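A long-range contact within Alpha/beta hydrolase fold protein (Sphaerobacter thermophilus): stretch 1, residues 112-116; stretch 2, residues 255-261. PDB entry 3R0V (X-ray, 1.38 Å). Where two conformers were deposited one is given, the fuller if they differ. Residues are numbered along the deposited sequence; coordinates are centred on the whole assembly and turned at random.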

# COMPACT_ATOMS: atom_id res chain seq x y z
N THR A 112 2.75 4.54 -15.73
CA THR A 112 3.71 5.36 -16.46
C THR A 112 4.78 5.99 -15.56
O THR A 112 5.90 6.20 -16.00
CB THR A 112 3.00 6.43 -17.28
OG1 THR A 112 2.12 7.17 -16.44
CG2 THR A 112 2.18 5.78 -18.40
N ARG A 113 4.42 6.29 -14.31
CA ARG A 113 5.35 6.75 -13.28
C ARG A 113 4.90 6.12 -11.97
O ARG A 113 3.70 6.00 -11.75
CB ARG A 113 5.32 8.28 -13.15
CG ARG A 113 5.72 9.03 -14.41
CD ARG A 113 5.76 10.53 -14.18
NE ARG A 113 6.29 11.24 -15.34
CZ ARG A 113 7.53 11.71 -15.42
NH1 ARG A 113 8.36 11.58 -14.40
NH2 ARG A 113 7.94 12.33 -16.53
N LEU A 114 5.84 5.74 -11.11
CA LEU A 114 5.47 5.04 -9.88
C LEU A 114 6.12 5.68 -8.67
O LEU A 114 7.34 5.85 -8.65
CB LEU A 114 5.92 3.58 -9.98
CG LEU A 114 5.72 2.72 -8.72
CD1 LEU A 114 4.25 2.62 -8.33
CD2 LEU A 114 6.32 1.33 -8.94
N ALA A 115 5.32 6.01 -7.65
CA ALA A 115 5.83 6.48 -6.38
C ALA A 115 5.36 5.52 -5.30
O ALA A 115 4.20 5.08 -5.30
CB ALA A 115 5.34 7.89 -6.09
N VAL A 116 6.27 5.18 -4.39
CA VAL A 116 5.94 4.27 -3.30
C VAL A 116 6.42 4.82 -1.96
O VAL A 116 7.52 5.38 -1.87
CB VAL A 116 6.53 2.86 -3.55
CG1 VAL A 116 5.86 2.19 -4.74
CG2 VAL A 116 8.06 2.93 -3.74
N VAL A 255 5.90 16.71 -3.08
CA VAL A 255 6.89 15.79 -3.63
C VAL A 255 6.31 14.99 -4.81
O VAL A 255 6.96 14.81 -5.84
CB VAL A 255 7.42 14.83 -2.55
CG1 VAL A 255 8.40 13.83 -3.14
CG2 VAL A 255 8.09 15.62 -1.42
N LEU A 256 5.08 14.52 -4.64
CA LEU A 256 4.39 13.83 -5.73
C LEU A 256 4.13 14.74 -6.91
O LEU A 256 4.29 14.32 -8.06
CB LEU A 256 3.07 13.24 -5.25
CG LEU A 256 3.17 12.06 -4.29
CD1 LEU A 256 1.76 11.57 -3.98
CD2 LEU A 256 4.00 10.92 -4.88
N VAL A 257 3.71 15.97 -6.65
CA VAL A 257 3.45 16.89 -7.75
C VAL A 257 4.71 17.11 -8.56
O VAL A 257 4.68 17.06 -9.79
CB VAL A 257 2.91 18.24 -7.25
CG1 VAL A 257 2.91 19.27 -8.38
CG2 VAL A 257 1.51 18.07 -6.68
N GLU A 258 5.83 17.34 -7.88
CA GLU A 258 7.11 17.55 -8.56
C GLU A 258 7.52 16.33 -9.37
O GLU A 258 7.93 16.44 -10.53
CB GLU A 258 8.20 17.89 -7.54
CG GLU A 258 9.48 18.47 -8.13
CD GLU A 258 10.37 17.44 -8.80
OE1 GLU A 258 10.41 16.28 -8.33
OE2 GLU A 258 11.04 17.79 -9.80
N PHE A 259 7.40 15.15 -8.77
CA PHE A 259 7.85 13.92 -9.43
C PHE A 259 6.97 13.54 -10.62
O PHE A 259 7.47 13.09 -11.65
CB PHE A 259 7.89 12.78 -8.41
CG PHE A 259 8.07 11.43 -9.02
CD1 PHE A 259 9.28 11.06 -9.60
CD2 PHE A 259 7.03 10.51 -9.00
CE1 PHE A 259 9.42 9.79 -10.16
CE2 PHE A 259 7.17 9.25 -9.55
CZ PHE A 259 8.37 8.90 -10.14
N PHE A 260 5.67 13.74 -10.49
CA PHE A 260 4.73 13.34 -11.54
C PHE A 260 4.68 14.33 -12.71
O PHE A 260 4.34 13.95 -13.83
CB PHE A 260 3.33 13.15 -10.96
CG PHE A 260 3.14 11.85 -10.19
CD1 PHE A 260 3.89 10.72 -10.49
CD2 PHE A 260 2.19 11.77 -9.19
CE1 PHE A 260 3.69 9.53 -9.79
CE2 PHE A 260 2.00 10.58 -8.49
CZ PHE A 260 2.75 9.47 -8.79
N THR A 261 5.02 15.59 -12.45
CA THR A 261 4.98 16.59 -13.51
C THR A 261 6.37 16.86 -14.07
O THR A 261 6.52 17.28 -15.22
CB THR A 261 4.38 17.92 -13.02
OG1 THR A 261 5.29 18.55 -12.11
CG2 THR A 261 3.05 17.67 -12.31

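This contact is a small, largely apolar packing of a helix against a β-strand, bordered at one end by an arginine that reaches the carbonyl end of the helix. Strand 114-116 and helix 255-260 run nearly antiparallel, at 155° between their directions, with axes 9.8 Å apart at closest approach, and the two stretches together bury 308 Å².

Along this stretch the side chains alternate: Arg 113 and Ala 115 point toward the helix, whereas Leu 114 and Val 116 point away. Ala 115 is the focus of the apolar packing: its CB lies 3.5 Å from CD2 of Leu 256, 4.1 Å from CE2 of Phe 259 and 4.1 Å from CZ of Phe 260. A single methyl group thus meets three larger side chains, and its small size suits a position where the helix supplies most of the bulk. In all three the CA-to-CB bond points sideways to the strand, but the end of the side chain comes nearer. Ala 115, Leu 256 and Phe 260 are buried, where apolar side chains leave no polar group unsatisfied. Phe 259 is partly exposed, yet 65 Å² of it is covered by the other stretch; its long, flat side chain reaches both Ala 115 and the backbone, CE2 lying 3.5 Å from O of Leu 114.

Arg 113 combines two roles. Its aliphatic base packs beside the aromatics, CB being 3.9 Å from CD1 of Phe 260 and 4.2 Å from CE2 of Phe 259. The extended chain, m at chi1 and t at chi2 and chi3, then carries the guanidinium to the last helical turn, where NH1 comes within 3.3 Å of O of Phe 259 and O of Phe 260 lies over one face. A long side chain, apolar at its base and charged at its tip, fits this partly exposed border.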